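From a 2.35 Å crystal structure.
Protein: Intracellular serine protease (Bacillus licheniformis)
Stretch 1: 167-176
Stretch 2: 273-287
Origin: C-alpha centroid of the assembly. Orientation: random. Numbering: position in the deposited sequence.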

# COMPACT_ATOMS: atom_id res chain seq x y z
N VAL B 167 -6.18 6.90 11.09
CA VAL B 167 -5.60 5.76 10.38
C VAL B 167 -4.53 6.20 9.37
O VAL B 167 -4.81 7.00 8.48
N LEU B 168 -3.32 5.66 9.52
CA LEU B 168 -2.22 5.95 8.60
C LEU B 168 -2.41 5.22 7.29
O LEU B 168 -2.86 4.08 7.27
N VAL B 169 -2.11 5.92 6.20
CA VAL B 169 -2.18 5.34 4.87
C VAL B 169 -0.84 5.52 4.16
O VAL B 169 -0.40 6.64 3.91
N PHE B 170 -0.21 4.41 3.81
CA PHE B 170 1.08 4.43 3.16
C PHE B 170 0.88 3.95 1.73
O PHE B 170 0.12 3.02 1.50
N SER B 171 1.56 4.61 0.79
CA SER B 171 1.39 4.28 -0.62
C SER B 171 2.72 4.25 -1.37
O SER B 171 3.61 5.03 -1.08
N SER B 172 2.84 3.38 -2.35
CA SER B 172 4.05 3.34 -3.17
C SER B 172 4.10 4.53 -4.13
O SER B 172 3.08 4.94 -4.68
N ALA B 173 5.29 5.11 -4.27
CA ALA B 173 5.44 6.33 -5.06
C ALA B 173 5.41 6.04 -6.55
O ALA B 173 5.17 6.93 -7.35
N GLY B 174 5.66 4.81 -6.94
CA GLY B 174 5.63 4.46 -8.34
C GLY B 174 7.00 4.23 -8.93
O GLY B 174 8.00 4.78 -8.43
N ASN B 175 7.04 3.44 -10.00
CA ASN B 175 8.29 2.94 -10.56
C ASN B 175 8.65 3.48 -11.95
O ASN B 175 9.31 2.79 -12.73
N LYS B 176 8.20 4.69 -12.28
CA LYS B 176 8.52 5.22 -13.62
C LYS B 176 9.84 5.98 -13.72
O LYS B 176 10.20 6.42 -14.79
N TYR B 273 11.92 -6.48 -6.57
CA TYR B 273 12.24 -5.09 -6.26
C TYR B 273 11.00 -4.20 -6.47
O TYR B 273 10.07 -4.60 -7.15
N GLY B 274 11.03 -2.98 -5.94
CA GLY B 274 10.00 -2.00 -6.23
C GLY B 274 9.51 -1.18 -5.04
O GLY B 274 9.69 -1.57 -3.85
N THR B 275 8.93 -0.01 -5.37
CA THR B 275 8.31 0.84 -4.36
C THR B 275 7.14 0.08 -3.70
O THR B 275 6.77 0.35 -2.55
N SER B 276 6.57 -0.89 -4.40
CA SER B 276 5.49 -1.65 -3.79
C SER B 276 6.00 -2.51 -2.64
O SER B 276 5.25 -3.02 -1.83
N LEU B 277 7.32 -2.64 -2.58
CA LEU B 277 7.98 -3.39 -1.54
C LEU B 277 8.57 -2.44 -0.50
O LEU B 277 8.94 -2.86 0.59
N ALA B 278 8.64 -1.15 -0.83
CA ALA B 278 9.17 -0.20 0.12
C ALA B 278 8.08 0.27 1.04
O ALA B 278 8.28 0.30 2.25
N ALA B 279 6.93 0.63 0.46
CA ALA B 279 5.82 1.15 1.25
C ALA B 279 5.41 0.25 2.44
O ALA B 279 5.20 0.77 3.54
N PRO B 280 5.26 -1.08 2.22
CA PRO B 280 4.86 -1.92 3.35
C PRO B 280 5.90 -2.04 4.48
O PRO B 280 5.52 -2.33 5.63
N GLN B 281 7.18 -1.78 4.17
CA GLN B 281 8.21 -1.76 5.20
C GLN B 281 7.94 -0.61 6.17
O GLN B 281 8.14 -0.75 7.36
N VAL B 282 7.51 0.52 5.63
CA VAL B 282 7.12 1.66 6.43
C VAL B 282 5.79 1.38 7.16
O VAL B 282 5.62 1.71 8.33
N ALA B 283 4.84 0.76 6.46
CA ALA B 283 3.58 0.40 7.10
C ALA B 283 3.86 -0.57 8.26
O ALA B 283 3.32 -0.40 9.37
N GLY B 284 4.74 -1.56 8.00
CA GLY B 284 5.15 -2.52 9.01
C GLY B 284 5.80 -1.83 10.19
O GLY B 284 5.50 -2.13 11.35
N THR B 285 6.66 -0.86 9.89
CA THR B 285 7.31 -0.08 10.94
C THR B 285 6.28 0.73 11.74
O THR B 285 6.36 0.81 12.97
N ALA B 286 5.29 1.30 11.04
CA ALA B 286 4.23 2.04 11.73
C ALA B 286 3.46 1.15 12.71
O ALA B 286 3.16 1.56 13.84
N ALA B 287 3.13 -0.06 12.26
CA ALA B 287 2.44 -1.03 13.10
C ALA B 287 3.32 -1.37 14.31
O ALA B 287 2.81 -1.56 15.42

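The strand 168-172 and the helix that carries 275-287 run nearly antiparallel, at 161° between their N-to-C directions, and their axes come within 6.8 Å. Three alanines lie among the helix residues at the contact, and together the stretches bury 498 Å². The contact divides into an apolar part built on one aromatic ring and a polar part built on one threonine hydroxyl.

Strand alternation decides which strand side chains face the helix. Leu168, Phe170 and Ser172 point their CA-to-CB bonds toward the helix, while Val169 and Ser171 point away. On the helix, Thr275, Ala279, Val282 and Ala286 point toward the strand, with Ala283 sideways beside them: the spacing expected of one helical face.

Phe170 does most of the apolar work. Its chi1 of -63° (m) and chi2 of -82° carry the ring along the helix toward its later turns, and one ring face lies beneath the backbone at Ala283 N and Val282 O. The ring reaches Val282 through CE1 to CG1 at 3.5 Å, Ala283 through CD2 to CB at 3.9 Å, and Ala286 through CE2 to CB at 3.6 Å, the last at an oblique angle. Val282, chi1 -176° (t), sets its CG1 beside the ring. The ring lies close to the helix backbone, with CD2 of Phe170 3.8 Å from Ala283 CA. Leu168, m at chi1 and t at chi2, adds a looser contact, its CD1 4.3 Å from Ala286 CB.

Further along, the side chains shrink and the backbones draw together, until the CA atoms of Ser172 and Thr275 are 5.1 Å apart. Ala279 CB rests against the strand backbone, 3.8 Å from both Ser171 C and Ser172 N. Ser172 is in the p rotamer (52°), and its CB packs 3.4 Å from Thr275 O; its hydroxyl makes no hydrogen bond to the helix stretch.

Thr275 locks the polar end. With chi1 at 54° (p), its OG1 donates to Asn175 OD1 at 2.6 Å and accepts from Gly174 N at 3.2 Å, so one hydroxyl ties both a backbone and a side chain of the loop after the strand. Asn175, chi1 -62° (m) and chi2 2°, turns its amide toward Thr275, where OD1 also accepts a weak hydrogen bond from Thr275 N at 3.3 Å. The other side of that amide meets water 1, which accepts a weak hydrogen bond from Asn175 ND2 at 2.8 Å and another from Ser276 N at 3.0 Å, bridging the stretches.

Two glycines frame this junction. Gly174 (phi/psi 107/155) and Gly274 (138/158) have backbone angles at which a CB would jam against the preceding carbonyl; at Gly274 an ideal CB would also sit a tight 3.2 Å from Asn175 ND2. The rule to read here is a ring over a small-residue helical face, then a threonine-asparagine clasp where the backbones come nearest.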

# COMPACT_ATOMS: atom_id res chain seq x y z
CB VAL B 167 -6.66 4.97 9.63
CG1 VAL B 167 -6.04 3.79 8.98
CG2 VAL B 167 -7.78 4.55 10.57
CB LEU B 168 -0.90 5.55 9.23
CG LEU B 168 -0.60 6.46 10.41
CD1 LEU B 168 0.37 5.78 11.34
CD2 LEU B 168 -0.05 7.77 9.90
CB VAL B 169 -3.30 5.99 4.02
CG1 VAL B 169 -3.37 5.35 2.64
CG2 VAL B 169 -4.65 5.89 4.76
CB PHE B 170 2.06 3.54 3.91
CG PHE B 170 2.34 4.01 5.30
CD1 PHE B 170 3.26 5.02 5.54
CD2 PHE B 170 1.61 3.51 6.36
CE1 PHE B 170 3.48 5.48 6.82
CE2 PHE B 170 1.83 3.95 7.64
CZ PHE B 170 2.77 4.95 7.87
CB SER B 171 0.46 5.31 -1.27
OG SER B 171 -0.10 4.78 -2.44
CB SER B 172 4.14 2.02 -3.93
OG SER B 172 2.95 1.78 -4.63
CB ALA B 173 6.71 7.04 -4.68
CB ASN B 175 8.28 1.40 -10.62
CG ASN B 175 8.17 0.74 -9.25
OD1 ASN B 175 8.06 1.41 -8.23
ND2 ASN B 175 8.31 -0.59 -9.22
CB LYS B 176 7.42 6.16 -14.13
CG LYS B 176 6.21 5.50 -14.77
CD LYS B 176 5.39 6.60 -15.44
CE LYS B 176 4.29 6.08 -16.37
NZ LYS B 176 3.50 7.24 -16.93
CB TYR B 273 13.43 -4.61 -7.11
CG TYR B 273 13.09 -4.35 -8.57
CD1 TYR B 273 12.46 -3.18 -8.98
CD2 TYR B 273 13.40 -5.30 -9.55
CE1 TYR B 273 12.14 -2.95 -10.32
CE2 TYR B 273 13.09 -5.08 -10.91
CZ TYR B 273 12.46 -3.90 -11.28
OH TYR B 273 12.17 -3.67 -12.61
CB THR B 275 7.78 2.20 -4.92
OG1 THR B 275 6.90 1.97 -6.02
CG2 THR B 275 8.91 3.12 -5.37
CB SER B 276 4.81 -2.55 -4.83
OG SER B 276 5.67 -3.60 -5.23
CB LEU B 277 9.08 -4.26 -2.15
CG LEU B 277 8.56 -5.24 -3.21
CD1 LEU B 277 9.71 -6.06 -3.76
CD2 LEU B 277 7.42 -6.13 -2.68
CB ALA B 278 9.82 0.99 -0.58
CB ALA B 279 4.62 1.45 0.36
CB PRO B 280 4.62 -3.29 2.71
CG PRO B 280 5.31 -3.25 1.40
CD PRO B 280 5.24 -1.83 0.95
CB GLN B 281 9.60 -1.66 4.60
CG GLN B 281 10.02 -2.90 3.86
CD GLN B 281 11.40 -2.76 3.26
OE1 GLN B 281 12.38 -2.48 3.99
NE2 GLN B 281 11.51 -2.95 1.94
CB VAL B 282 7.00 2.94 5.55
CG1 VAL B 282 6.68 4.18 6.41
CG2 VAL B 282 8.28 3.14 4.77
CB ALA B 283 2.62 -0.20 6.10
CB THR B 285 8.37 0.90 10.38
OG1 THR B 285 9.35 0.17 9.61
CG2 THR B 285 9.07 1.64 11.54
CB ALA B 286 3.28 2.66 10.73
CB ALA B 287 2.09 -2.29 12.31
O HOH W 1 6.62 -1.62 -7.28